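Local structure of D-glyceraldehyde dehydrogenase (NADP(+)) (Thermoplasma acidophilum, 5J77) at residues G249-F254 / N403-G408; W275-S280 / G319-K324; I282-L287 / P385-R390; S349-S354 / F362-I367; Y407-Y412 / G445-F450. The protein oxidises D-glyceraldehyde to glycerate with NADP+ in the non-phosphorylated Entner-Doudoroff pathway, working as a homotetramer built from two dimers. The protein carries 2 engineered substitutions. All coordinates share one frame; numbering follows the deposited sequence.

In the fold
Four of the five contacts reach the seven-stranded mixed sheet of the aldehyde dehydrogenase fold, whose strand 284-290 follows the probable catalytic cysteine. Contacts 2, 3 and 4 fall between the two segments of contact 1, those of contacts 2 and 3 alternating, and contact 5 begins where contact 1 ends. Contacts 1 and 5 share Tyr407 and Gly408, with centres about 9 Å apart, and meet on neighbouring strands 252-256 and 410-414. Contact 3 pairs strands 284-290 and 386-392; contact 4 leads into strand 366-369, the next one out. Contact 2 touches contacts 3 and 4. Contacts 4 and 5, the farthest apart at about 29 Å between centres, span from the sheet's outer side to the predicted active site.

Contact 1. Residues G249-F254 / N403-G408; sequences GGKAPF and NDNKYG. Engineered in segment 403-408: Asn405 (natural residue Ser).
Tyr407 lays its side chain against the backbone of Gly249, Gly250 and Lys251, and this is the tight half of the contact. Its CB sits 3.6 Å from the backbone N of Lys251, while CD1 comes within 3.2 Å of Gly249 O. The O of Gly250 stands over one ring face, offset toward the rim, and CG of Lys406 covers the opposite face. There is no room for a side chain at Gly249: a CB there would run into CE1 of Tyr407. Gly250 N bonds to OE2 of Glu381, which by similarity binds NADP(+), so the contact probably lies beside the cofactor site.

The second grip is polar. Asn405, an engineered residue that replaces a serine, has its amide swung away from its own N (chi1 -164°) and across to Lys251. Its ND2 donates to Lys251 O at 3.0 Å, with the acceptor almost in the amide plane. OD1 takes the backbone N of Tyr407 at 3.0 Å, closing an Asx turn, so both ends of the group are tied and its rotation is fixed. Lys251 crosses this amide at about a right angle before its chain bends away to Glu285 and the backbone oxygens of Ile377 and Glu380.

Toward Pro253 the fit slackens, CD staying 4.5 Å from Asn405 ND2, and the 403-408 segment turns outward to the exposed Lys406 and partly exposed Asp404. The contact ties the loop between helix 395-403 and strand 410-414 to the entry of strand 252-256, with strand 284-290 alongside and Phe430 packing on Pro253 and Asn405.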
# COMPACT_ATOMS: atom_id res chain seq x y z
N GLY A 249 25.83 -14.56 4.77
CA GLY A 249 25.97 -15.09 6.11
C GLY A 249 25.15 -14.48 7.23
O GLY A 249 24.66 -13.39 7.10
N GLY A 250 25.03 -15.22 8.32
CA GLY A 250 24.35 -14.80 9.53
C GLY A 250 25.17 -15.20 10.76
O GLY A 250 26.06 -16.00 10.65
N LYS A 251 24.89 -14.63 11.93
CA LYS A 251 25.53 -15.01 13.12
C LYS A 251 24.53 -14.66 14.20
O LYS A 251 24.73 -13.73 15.03
CB LYS A 251 26.83 -14.26 13.26
CG LYS A 251 27.66 -14.68 14.46
CD LYS A 251 28.58 -15.85 14.10
CE LYS A 251 29.34 -16.36 15.29
NZ LYS A 251 29.76 -17.76 15.13
N ALA A 252 23.45 -15.43 14.21
CA ALA A 252 22.32 -15.10 15.02
C ALA A 252 22.66 -15.15 16.50
O ALA A 252 23.22 -16.13 16.95
CB ALA A 252 21.14 -15.99 14.72
N PRO A 253 22.40 -14.05 17.25
CA PRO A 253 22.50 -14.15 18.72
C PRO A 253 21.23 -14.77 19.26
O PRO A 253 20.14 -14.42 18.79
CB PRO A 253 22.63 -12.68 19.17
CG PRO A 253 22.09 -11.84 18.03
CD PRO A 253 22.12 -12.68 16.79
N PHE A 254 21.38 -15.67 20.21
CA PHE A 254 20.27 -16.34 20.90
C PHE A 254 20.25 -15.85 22.38
O PHE A 254 21.08 -16.29 23.17
CB PHE A 254 20.47 -17.88 20.82
CG PHE A 254 19.23 -18.67 21.15
CD1 PHE A 254 18.82 -18.83 22.46
CD2 PHE A 254 18.44 -19.21 20.15
CE1 PHE A 254 17.66 -19.53 22.78
CE2 PHE A 254 17.28 -19.92 20.44
CZ PHE A 254 16.87 -20.06 21.76
N ASN A 403 24.33 -6.57 18.61
CA ASN A 403 24.66 -5.74 17.45
C ASN A 403 26.11 -5.62 17.11
O ASN A 403 26.46 -5.14 16.08
CB ASN A 403 24.06 -4.35 17.56
CG ASN A 403 22.58 -4.36 17.75
OD1 ASN A 403 21.87 -5.12 17.13
ND2 ASN A 403 22.10 -3.50 18.59
N ASP A 404 26.96 -6.06 18.01
CA ASP A 404 28.39 -6.01 17.79
C ASP A 404 28.72 -7.27 17.00
O ASP A 404 29.27 -8.22 17.52
CB ASP A 404 29.09 -6.00 19.12
CG ASP A 404 30.51 -6.28 18.99
OD1 ASP A 404 31.11 -5.73 18.09
OD2 ASP A 404 31.01 -7.09 19.77
N ASN A 405 28.38 -7.22 15.73
CA ASN A 405 28.42 -8.33 14.82
C ASN A 405 28.46 -7.85 13.38
O ASN A 405 27.66 -7.03 13.03
CB ASN A 405 27.05 -8.94 15.07
CG ASN A 405 26.87 -10.35 14.57
OD1 ASN A 405 27.42 -10.75 13.58
ND2 ASN A 405 26.01 -11.07 15.25
N LYS A 406 29.35 -8.33 12.55
CA LYS A 406 29.28 -7.89 11.15
C LYS A 406 28.07 -8.48 10.35
O LYS A 406 27.80 -8.02 9.26
CB LYS A 406 30.60 -8.14 10.45
CG LYS A 406 30.81 -9.54 10.00
CD LYS A 406 32.23 -9.75 9.49
CE LYS A 406 32.42 -11.17 9.00
NZ LYS A 406 33.86 -11.53 8.84
N TYR A 407 27.34 -9.45 10.92
CA TYR A 407 26.16 -10.04 10.33
C TYR A 407 24.93 -9.45 10.95
O TYR A 407 24.97 -8.81 12.02
CB TYR A 407 26.15 -11.60 10.42
CG TYR A 407 27.36 -12.20 9.76
CD1 TYR A 407 27.44 -12.34 8.38
CD2 TYR A 407 28.48 -12.54 10.50
CE1 TYR A 407 28.58 -12.87 7.73
CE2 TYR A 407 29.62 -13.07 9.88
CZ TYR A 407 29.66 -13.21 8.49
OH TYR A 407 30.77 -13.70 7.87
N GLY A 408 23.81 -9.66 10.29
CA GLY A 408 22.59 -9.13 10.78
C GLY A 408 21.31 -9.76 10.33
O GLY A 408 20.35 -9.09 10.15

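Contact 2. Residues W275-S280 / G319-K324; sequences WNAGQS and GPLINK
The carbonyl O of Asn276 is gripped twice by Gln279, which reaches over to the 319-324 segment with the same side chain. The backbone N of Gln279 binds Asn276 O at 3.0 Å and NE2 binds it at 3.1 Å, the two donors arriving from opposite faces of the carbonyl plane. With this amide nitrogen held, the other end of the group is aimed outward: OE1 accepts the backbone N of Ile322 at 3.2 Å, in the carbonyl plane and on a lone pair. NE2 has a further partner in a water that also lies 2.8 Å from Pro320 O.

This is the loop between helix 262-274 and strand 284-290, which leads to Cys281, the catalytic cysteine by similarity in the aldehyde dehydrogenase fold. Gln279 O receives ND2 of Asn149, assigned by similarity to stabilising the transition state, so the same segment also holds a residue that is probably part of the oxyanion hole, as in other aldehyde dehydrogenases. Replacing Gln279 with an alanine would probably leave the N of Ile322 without this acceptor, and the water and Asn276 O without the amide NH2.

Carbon contacts complete the join. Leu321 crosses the Gln279 chain obliquely, its CD2 lying 3.5 Å from OE1 and 4.4 Å from CB of Ala277. Ala277 directs its methyl at the other segment, where CB lies 3.6 Å from Gly319 O.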
# COMPACT_ATOMS: atom_id res chain seq x y z
N TRP A 275 19.15 -28.05 13.99
CA TRP A 275 18.42 -28.24 12.73
C TRP A 275 19.38 -28.14 11.56
O TRP A 275 20.23 -27.22 11.47
CB TRP A 275 17.35 -27.16 12.63
CG TRP A 275 16.37 -27.19 11.54
CD1 TRP A 275 15.41 -28.13 11.31
CD2 TRP A 275 16.10 -26.11 10.64
NE1 TRP A 275 14.62 -27.75 10.27
CE2 TRP A 275 15.00 -26.51 9.85
CE3 TRP A 275 16.71 -24.88 10.40
CZ2 TRP A 275 14.48 -25.70 8.81
CZ3 TRP A 275 16.14 -24.02 9.39
CH2 TRP A 275 15.06 -24.45 8.61
N ASN A 276 19.29 -29.11 10.66
CA ASN A 276 20.19 -29.18 9.53
C ASN A 276 21.64 -29.12 9.94
O ASN A 276 22.49 -28.64 9.16
CB ASN A 276 19.93 -28.09 8.51
CG ASN A 276 20.46 -28.47 7.10
OD1 ASN A 276 20.68 -29.68 6.76
ND2 ASN A 276 20.67 -27.45 6.27
N ALA A 277 21.93 -29.63 11.15
CA ALA A 277 23.26 -29.62 11.77
C ALA A 277 23.93 -28.28 11.86
O ALA A 277 25.14 -28.17 11.75
CB ALA A 277 24.19 -30.60 11.08
N GLY A 278 23.11 -27.26 12.07
CA GLY A 278 23.61 -25.90 12.17
C GLY A 278 23.90 -25.23 10.82
O GLY A 278 24.43 -24.14 10.81
N GLN A 279 23.54 -25.89 9.71
CA GLN A 279 23.81 -25.41 8.35
C GLN A 279 22.62 -24.58 7.84
O GLN A 279 21.94 -24.88 6.86
CB GLN A 279 24.13 -26.59 7.46
CG GLN A 279 25.27 -27.42 8.00
CD GLN A 279 25.56 -28.63 7.18
OE1 GLN A 279 26.71 -28.83 6.73
NE2 GLN A 279 24.56 -29.47 7.01
N SER A 280 22.40 -23.48 8.54
CA SER A 280 21.26 -22.62 8.31
C SER A 280 21.73 -21.20 8.40
O SER A 280 22.47 -20.86 9.33
CB SER A 280 20.24 -22.91 9.40
OG SER A 280 19.26 -21.91 9.46
N GLY A 319 21.81 -34.80 11.14
CA GLY A 319 22.58 -35.40 10.06
C GLY A 319 24.02 -34.90 9.95
O GLY A 319 24.51 -34.17 10.77
N PRO A 320 24.72 -35.35 8.91
CA PRO A 320 26.11 -34.96 8.69
C PRO A 320 26.27 -33.59 8.02
O PRO A 320 25.32 -32.99 7.52
CB PRO A 320 26.61 -36.04 7.76
CG PRO A 320 25.37 -36.35 6.90
CD PRO A 320 24.21 -36.25 7.85
N LEU A 321 27.50 -33.10 8.05
CA LEU A 321 27.88 -31.90 7.28
C LEU A 321 27.96 -32.29 5.80
O LEU A 321 28.11 -33.46 5.46
CB LEU A 321 29.21 -31.37 7.78
CG LEU A 321 29.28 -31.03 9.28
CD1 LEU A 321 30.71 -30.65 9.61
CD2 LEU A 321 28.30 -29.94 9.68
N ILE A 322 27.76 -31.30 4.93
CA ILE A 322 27.61 -31.50 3.49
C ILE A 322 28.80 -32.15 2.78
O ILE A 322 28.60 -32.93 1.83
CB ILE A 322 27.22 -30.13 2.78
CG1 ILE A 322 26.65 -30.43 1.36
CG2 ILE A 322 28.40 -29.19 2.77
CD1 ILE A 322 25.44 -31.37 1.41
N ASN A 323 30.03 -31.87 3.21
CA ASN A 323 31.20 -32.36 2.48
C ASN A 323 32.43 -32.38 3.32
O ASN A 323 32.37 -31.93 4.46
CB ASN A 323 31.39 -31.62 1.15
CG ASN A 323 31.63 -30.15 1.32
OD1 ASN A 323 32.24 -29.68 2.28
ND2 ASN A 323 31.18 -29.40 0.35
N LYS A 324 33.52 -32.93 2.80
CA LYS A 324 34.80 -33.05 3.58
C LYS A 324 35.39 -31.68 3.96
O LYS A 324 35.96 -31.51 5.05
CB LYS A 324 35.87 -33.95 2.89
O HOH W 1 24.65 -31.89 5.02

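Contact 3. Residues I282-L287 / P385-R390; sequences IAAERL and PVIGAR
Two neighbouring parallel strands of the seven-stranded sheet, 284-290 and 386-392, meet here, and the pairing takes hold at Leu287 and Ala389. Leu287 N donates to Gly388 O at 3.0 Å, and Leu287 O receives the N of Arg390 at 3.0 Å, each donor lying nearly along the C=O axis. The same Leu287 O also takes a CA-H...O contact from Ala389 CA. Nearer the strand starts a water accepts from Gly388 N at 2.8 Å and lies very close to Glu285 O.

Ile387 packs across the strands. Its first torsion (chi1 -173°) points CG1 opposite the backbone N and carries CD1 to within 3.5 Å of Arg286 N, where it also meets CB of Ala284 and, at 3.9 Å, CB of Leu287. On the Leu287 side, CD2 packs 4.1 Å from CB of Ala389, facing helix 294-306.

Glu285 turns away from this pairing to Lys251 and to the backbone N of Ile382 and Phe383, residues that by similarity bind NADP(+). Direct backbone bonds thus join the strands at Leu287, Gly388 and Arg390, a water serves Gly388 N, and the isoleucine methyl packs against the backbone of 284-287.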
# COMPACT_ATOMS: atom_id res chain seq x y z
N ILE A 282 20.01 -18.93 9.60
CA ILE A 282 19.40 -18.41 10.83
C ILE A 282 19.70 -19.29 12.05
O ILE A 282 18.99 -19.24 13.10
CB ILE A 282 17.89 -18.26 10.66
CG1 ILE A 282 17.22 -19.63 10.48
CG2 ILE A 282 17.61 -17.34 9.48
CD1 ILE A 282 15.70 -19.52 10.49
N ALA A 283 20.74 -20.08 11.92
CA ALA A 283 21.19 -20.88 13.06
C ALA A 283 21.61 -20.02 14.24
O ALA A 283 22.25 -19.00 14.09
CB ALA A 283 22.33 -21.77 12.66
N ALA A 284 21.26 -20.48 15.43
CA ALA A 284 21.81 -19.92 16.69
C ALA A 284 23.32 -20.05 16.56
O ALA A 284 23.81 -21.16 16.36
CB ALA A 284 21.34 -20.73 17.86
N GLU A 285 24.01 -18.91 16.55
CA GLU A 285 25.48 -18.89 16.45
C GLU A 285 26.21 -18.23 17.64
O GLU A 285 27.46 -18.17 17.67
CB GLU A 285 25.89 -18.18 15.13
CG GLU A 285 25.59 -18.94 13.84
CD GLU A 285 26.80 -19.55 13.13
OE1 GLU A 285 27.94 -19.28 13.52
OE2 GLU A 285 26.60 -20.30 12.11
N ARG A 286 25.44 -17.71 18.60
CA ARG A 286 25.94 -17.14 19.85
C ARG A 286 24.84 -17.29 20.86
O ARG A 286 23.69 -17.02 20.55
CB ARG A 286 26.15 -15.63 19.73
CG ARG A 286 27.32 -15.18 18.88
CD ARG A 286 27.20 -13.69 18.81
NE ARG A 286 28.18 -13.00 17.99
CZ ARG A 286 28.21 -11.67 17.83
NH1 ARG A 286 27.30 -10.90 18.45
NH2 ARG A 286 29.14 -11.10 17.05
N LEU A 287 25.20 -17.63 22.09
CA LEU A 287 24.22 -17.84 23.15
C LEU A 287 24.55 -16.88 24.28
O LEU A 287 25.70 -16.84 24.80
CB LEU A 287 24.26 -19.30 23.59
CG LEU A 287 23.32 -19.71 24.74
CD1 LEU A 287 21.87 -19.31 24.45
CD2 LEU A 287 23.49 -21.22 25.09
N PRO A 385 27.36 -27.51 13.98
CA PRO A 385 26.59 -27.62 15.22
C PRO A 385 27.45 -27.30 16.46
O PRO A 385 27.65 -28.17 17.32
CB PRO A 385 26.14 -29.07 15.20
CG PRO A 385 27.27 -29.74 14.54
CD PRO A 385 27.69 -28.84 13.44
N VAL A 386 27.96 -26.07 16.49
CA VAL A 386 28.93 -25.57 17.46
C VAL A 386 28.40 -24.22 17.91
O VAL A 386 27.89 -23.45 17.09
CB VAL A 386 30.32 -25.34 16.82
CG1 VAL A 386 31.34 -24.90 17.86
CG2 VAL A 386 30.83 -26.62 16.18
N ILE A 387 28.46 -23.97 19.20
CA ILE A 387 28.06 -22.66 19.73
C ILE A 387 28.81 -22.36 21.04
O ILE A 387 29.12 -23.25 21.83
CB ILE A 387 26.54 -22.55 19.93
CG1 ILE A 387 26.10 -21.13 20.31
CG2 ILE A 387 26.00 -23.51 20.97
CD1 ILE A 387 24.64 -20.83 20.03
N GLY A 388 29.09 -21.08 21.26
CA GLY A 388 29.66 -20.58 22.51
C GLY A 388 28.61 -19.82 23.30
O GLY A 388 27.67 -19.23 22.73
N ALA A 389 28.79 -19.83 24.60
CA ALA A 389 27.89 -19.19 25.53
C ALA A 389 28.68 -18.20 26.39
O ALA A 389 29.88 -18.41 26.73
CB ALA A 389 27.20 -20.21 26.44
N ARG A 390 27.95 -17.16 26.78
CA ARG A 390 28.47 -15.97 27.48
C ARG A 390 27.33 -15.47 28.42
O ARG A 390 26.15 -15.66 28.13
CB ARG A 390 28.78 -15.01 26.34
CG ARG A 390 29.90 -14.03 26.47
CD ARG A 390 29.31 -12.77 27.03
NE ARG A 390 30.23 -11.65 27.02
CZ ARG A 390 30.04 -10.51 27.68
NH1 ARG A 390 28.95 -10.32 28.45
NH2 ARG A 390 30.95 -9.55 27.56
O HOH W 2 29.27 -19.32 19.03

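Contact 4. Residues S349-S354 / F362-I367; sequences SQPSLS and FFLPTI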
# COMPACT_ATOMS: atom_id res chain seq x y z
N SER A 349 34.31 -32.82 18.09
CA SER A 349 35.03 -33.75 17.21
C SER A 349 34.07 -34.54 16.40
O SER A 349 32.86 -34.52 16.66
CB SER A 349 35.92 -34.72 17.99
OG SER A 349 35.21 -35.27 19.08
N GLN A 350 34.60 -35.23 15.40
CA GLN A 350 33.79 -36.20 14.70
C GLN A 350 33.74 -37.51 15.47
O GLN A 350 34.71 -37.91 16.02
CB GLN A 350 34.14 -36.36 13.20
CG GLN A 350 35.46 -36.89 12.79
CD GLN A 350 35.45 -37.36 11.31
OE1 GLN A 350 34.45 -37.87 10.75
NE2 GLN A 350 36.59 -37.20 10.68
N PRO A 351 32.57 -38.10 15.60
CA PRO A 351 32.51 -39.39 16.25
C PRO A 351 33.07 -40.51 15.35
O PRO A 351 33.22 -40.30 14.16
CB PRO A 351 30.99 -39.58 16.42
CG PRO A 351 30.38 -38.85 15.30
CD PRO A 351 31.26 -37.69 15.03
N SER A 352 33.35 -41.68 15.94
CA SER A 352 33.80 -42.89 15.26
C SER A 352 32.60 -43.80 15.12
O SER A 352 32.23 -44.49 16.09
CB SER A 352 34.86 -43.68 16.07
OG SER A 352 36.03 -42.91 16.19
N LEU A 353 32.00 -43.79 13.93
CA LEU A 353 30.77 -44.51 13.65
C LEU A 353 31.23 -45.74 12.94
O LEU A 353 32.39 -45.81 12.52
CB LEU A 353 29.82 -43.69 12.77
CG LEU A 353 29.37 -42.34 13.35
CD1 LEU A 353 28.46 -41.58 12.42
CD2 LEU A 353 28.70 -42.53 14.73
N SER A 354 30.33 -46.71 12.81
CA SER A 354 30.63 -47.96 12.08
C SER A 354 29.77 -48.14 10.83
O SER A 354 28.96 -47.27 10.49
CB SER A 354 30.48 -49.14 13.05
OG SER A 354 29.16 -49.14 13.54
N PHE A 362 30.17 -36.66 9.69
CA PHE A 362 29.47 -36.45 10.96
C PHE A 362 30.32 -35.63 11.91
O PHE A 362 31.51 -35.79 11.98
CB PHE A 362 29.06 -37.79 11.57
CG PHE A 362 28.00 -38.47 10.75
CD1 PHE A 362 26.65 -38.10 10.89
CD2 PHE A 362 28.33 -39.41 9.80
CE1 PHE A 362 25.65 -38.70 10.13
CE2 PHE A 362 27.32 -40.04 9.07
CZ PHE A 362 25.99 -39.68 9.23
N PHE A 363 29.68 -34.71 12.58
CA PHE A 363 30.32 -33.86 13.63
C PHE A 363 29.38 -33.81 14.85
O PHE A 363 28.15 -33.62 14.70
CB PHE A 363 30.65 -32.44 13.13
CG PHE A 363 31.80 -31.82 13.84
CD1 PHE A 363 33.09 -32.12 13.46
CD2 PHE A 363 31.59 -31.01 14.96
CE1 PHE A 363 34.18 -31.58 14.15
CE2 PHE A 363 32.68 -30.50 15.69
CZ PHE A 363 33.99 -30.79 15.29
N LEU A 364 29.95 -33.99 16.04
CA LEU A 364 29.18 -33.93 17.28
C LEU A 364 28.65 -32.56 17.60
O LEU A 364 29.30 -31.57 17.37
CB LEU A 364 30.05 -34.33 18.48
CG LEU A 364 30.39 -35.79 18.57
CD1 LEU A 364 31.39 -36.10 19.66
CD2 LEU A 364 29.11 -36.59 18.76
N PRO A 365 27.48 -32.50 18.21
CA PRO A 365 27.07 -31.28 18.86
C PRO A 365 28.15 -30.75 19.82
O PRO A 365 28.73 -31.52 20.59
CB PRO A 365 25.84 -31.72 19.67
CG PRO A 365 25.32 -32.94 18.92
CD PRO A 365 26.58 -33.63 18.54
N THR A 366 28.37 -29.43 19.79
CA THR A 366 29.55 -28.82 20.40
C THR A 366 29.12 -27.54 21.09
O THR A 366 28.55 -26.64 20.46
CB THR A 366 30.67 -28.57 19.35
OG1 THR A 366 31.02 -29.82 18.68
CG2 THR A 366 31.96 -27.91 20.00
N ILE A 367 29.34 -27.51 22.39
CA ILE A 367 29.00 -26.40 23.20
C ILE A 367 30.26 -25.89 23.88
O ILE A 367 31.03 -26.66 24.54
CB ILE A 367 27.95 -26.79 24.25
CG1 ILE A 367 26.69 -27.29 23.57
CG2 ILE A 367 27.58 -25.61 25.13
CD1 ILE A 367 25.91 -28.29 24.37
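Phe363 turns its ring opposite the backbone N (chi1 -153°), which swings it under the backbone of Ser349, while Leu353, its CG set away from the carbonyl carbon (chi1 -60°), brings a methyl onto Phe362. Over the Phe363 ring, Ser349 O sits 3.8 Å above the plane, near its centre, and CZ reaches within 3.5 Å of Ser349 N. The same carbonyl oxygen accepts the backbone N of Leu364 at 3.0 Å, with a fairly straight N-H...O angle of 166°.

Both segments belong to the long connection from strand 343-346 to strand 366-369, the antiparallel edge pair of the seven-stranded sheet, the second segment ending in that strand. Leu353 CD1 makes a CH-pi contact with Phe362, 3.8 Å from the ring centroid and over its face; the two side chains cross at about a right angle. Pro351 packs against both Phe362 and Leu364, with CG 4.1 Å from CB of Phe362 and CD 4.1 Å from CG of Leu364.

Cutting Phe363 back to an alanine is likely to take away the surface under the Ser349 backbone and open a gap against Leu327 and Thr330 of helix 324-339. Gln350 is exposed to solvent. Within 362-367, Thr366 OG1 donates to Leu364 O at 2.8 Å.

Contact 5. Residues Y407-Y412 / G445-F450; sequences YGLASY and GYHTGF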
# COMPACT_ATOMS: atom_id res chain seq x y z
N TYR A 407 27.34 -9.45 10.92
CA TYR A 407 26.16 -10.04 10.33
C TYR A 407 24.93 -9.45 10.95
O TYR A 407 24.97 -8.81 12.02
CB TYR A 407 26.15 -11.60 10.42
CG TYR A 407 27.36 -12.20 9.76
CD1 TYR A 407 27.44 -12.34 8.38
CD2 TYR A 407 28.48 -12.54 10.50
CE1 TYR A 407 28.58 -12.87 7.73
CE2 TYR A 407 29.62 -13.07 9.88
CZ TYR A 407 29.66 -13.21 8.49
OH TYR A 407 30.77 -13.70 7.87
N GLY A 408 23.81 -9.66 10.29
CA GLY A 408 22.59 -9.13 10.78
C GLY A 408 21.31 -9.76 10.33
O GLY A 408 20.35 -9.09 10.15
N LEU A 409 21.31 -11.07 10.19
CA LEU A 409 20.13 -11.78 9.77
C LEU A 409 19.16 -12.10 10.89
O LEU A 409 18.36 -11.29 11.24
CB LEU A 409 20.46 -13.03 8.96
CG LEU A 409 19.50 -13.30 7.81
CD1 LEU A 409 19.94 -14.40 6.86
CD2 LEU A 409 18.08 -13.49 8.24
N ALA A 410 19.22 -13.29 11.44
CA ALA A 410 18.28 -13.66 12.48
C ALA A 410 18.79 -13.44 13.89
O ALA A 410 19.94 -13.19 14.09
CB ALA A 410 17.79 -15.08 12.30
N SER A 411 17.89 -13.54 14.84
CA SER A 411 18.20 -13.37 16.25
C SER A 411 17.04 -13.93 17.02
O SER A 411 15.92 -14.00 16.50
CB SER A 411 18.32 -11.89 16.58
OG SER A 411 17.15 -11.12 16.15
N TYR A 412 17.27 -14.29 18.27
CA TYR A 412 16.25 -14.93 19.09
C TYR A 412 16.19 -14.31 20.46
O TYR A 412 17.23 -13.93 20.99
CB TYR A 412 16.56 -16.47 19.21
CG TYR A 412 16.58 -17.16 17.86
CD1 TYR A 412 17.74 -17.22 17.13
CD2 TYR A 412 15.45 -17.76 17.33
CE1 TYR A 412 17.77 -17.80 15.89
CE2 TYR A 412 15.48 -18.39 16.08
CZ TYR A 412 16.63 -18.38 15.36
OH TYR A 412 16.72 -18.99 14.09
N GLY A 445 6.90 -13.34 5.57
CA GLY A 445 7.96 -12.46 6.05
C GLY A 445 8.95 -12.03 4.98
O GLY A 445 9.07 -12.70 3.94
N TYR A 446 9.67 -10.94 5.25
CA TYR A 446 10.69 -10.40 4.34
C TYR A 446 12.08 -10.76 4.86
O TYR A 446 12.70 -10.07 5.71
CB TYR A 446 10.54 -8.90 4.19
CG TYR A 446 11.52 -8.20 3.28
CD1 TYR A 446 11.42 -8.31 1.90
CD2 TYR A 446 12.45 -7.32 3.78
CE1 TYR A 446 12.26 -7.61 1.04
CE2 TYR A 446 13.35 -6.65 2.93
CZ TYR A 446 13.22 -6.80 1.55
OH TYR A 446 14.08 -6.18 0.71
N HIS A 447 12.54 -11.91 4.39
CA HIS A 447 13.77 -12.53 4.85
C HIS A 447 14.87 -11.64 4.33
O HIS A 447 15.09 -11.53 3.12
CB HIS A 447 13.88 -13.97 4.29
CG HIS A 447 15.02 -14.78 4.84
ND1 HIS A 447 15.03 -15.26 6.13
CD2 HIS A 447 16.13 -15.31 4.23
CE1 HIS A 447 16.12 -15.99 6.33
NE2 HIS A 447 16.81 -16.03 5.20
N THR A 448 15.55 -10.98 5.25
CA THR A 448 16.57 -10.00 4.90
C THR A 448 17.47 -9.83 6.10
O THR A 448 17.15 -10.33 7.18
CB THR A 448 15.89 -8.66 4.59
OG1 THR A 448 16.85 -7.76 4.02
CG2 THR A 448 15.28 -8.00 5.92
N GLY A 449 18.52 -9.05 5.95
CA GLY A 449 19.25 -8.58 7.14
C GLY A 449 20.03 -7.31 6.95
O GLY A 449 20.03 -6.76 5.87
N PHE A 450 20.68 -6.85 8.00
CA PHE A 450 21.51 -5.66 8.01
C PHE A 450 22.95 -6.07 7.81
O PHE A 450 23.31 -7.28 7.94
CB PHE A 450 21.43 -4.96 9.41
CG PHE A 450 20.06 -4.46 9.76
CD1 PHE A 450 18.98 -5.34 9.96
CD2 PHE A 450 19.82 -3.11 9.88
CE1 PHE A 450 17.70 -4.86 10.29
CE2 PHE A 450 18.54 -2.62 10.16
CZ PHE A 450 17.48 -3.49 10.38
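A buried loop-to-loop contact, just ahead of strand 410-414 and beside the predicted active site of the aldehyde dehydrogenase fold, joins the approach to that strand with the loop that runs from strand 432-435 to strand 454-455. Gly408 and Gly449 let the backbones close up: the CA atoms of Leu409 and Gly449 lie 4.2 Å apart. A CB on Gly408 would collide with Phe450 O, and one on Gly449 with Gly408 O, so side chains there would probably hold the backbones apart.

One hydrogen bond crosses between the segments: Phe450 N donates to Gly408 O at 3.1 Å, from well above the carbonyl plane. The Phe450 ring offers that same oxygen its edge, with CD1 4.0 Å away.

Leu409 supplies the apolar part. It crosses His447 at about a right angle, laying CD2 3.7 Å from CE1 and 3.5 Å from Thr448 O, while CD1 comes 3.9 Å from NE2. Both ring nitrogens of His447 are taken: ND1 by Glu432 and NE2 by Glu247. That pair fixes the ring's rotation, and Leu409 packs against a histidine whose position is consistent with a second-shell place next to Glu247, the predicted proton acceptor.

The second subunit packs on Tyr446, Thr448 and Phe450; Lys469 of that neighbouring subunit donates through NZ to Thr448 OG1.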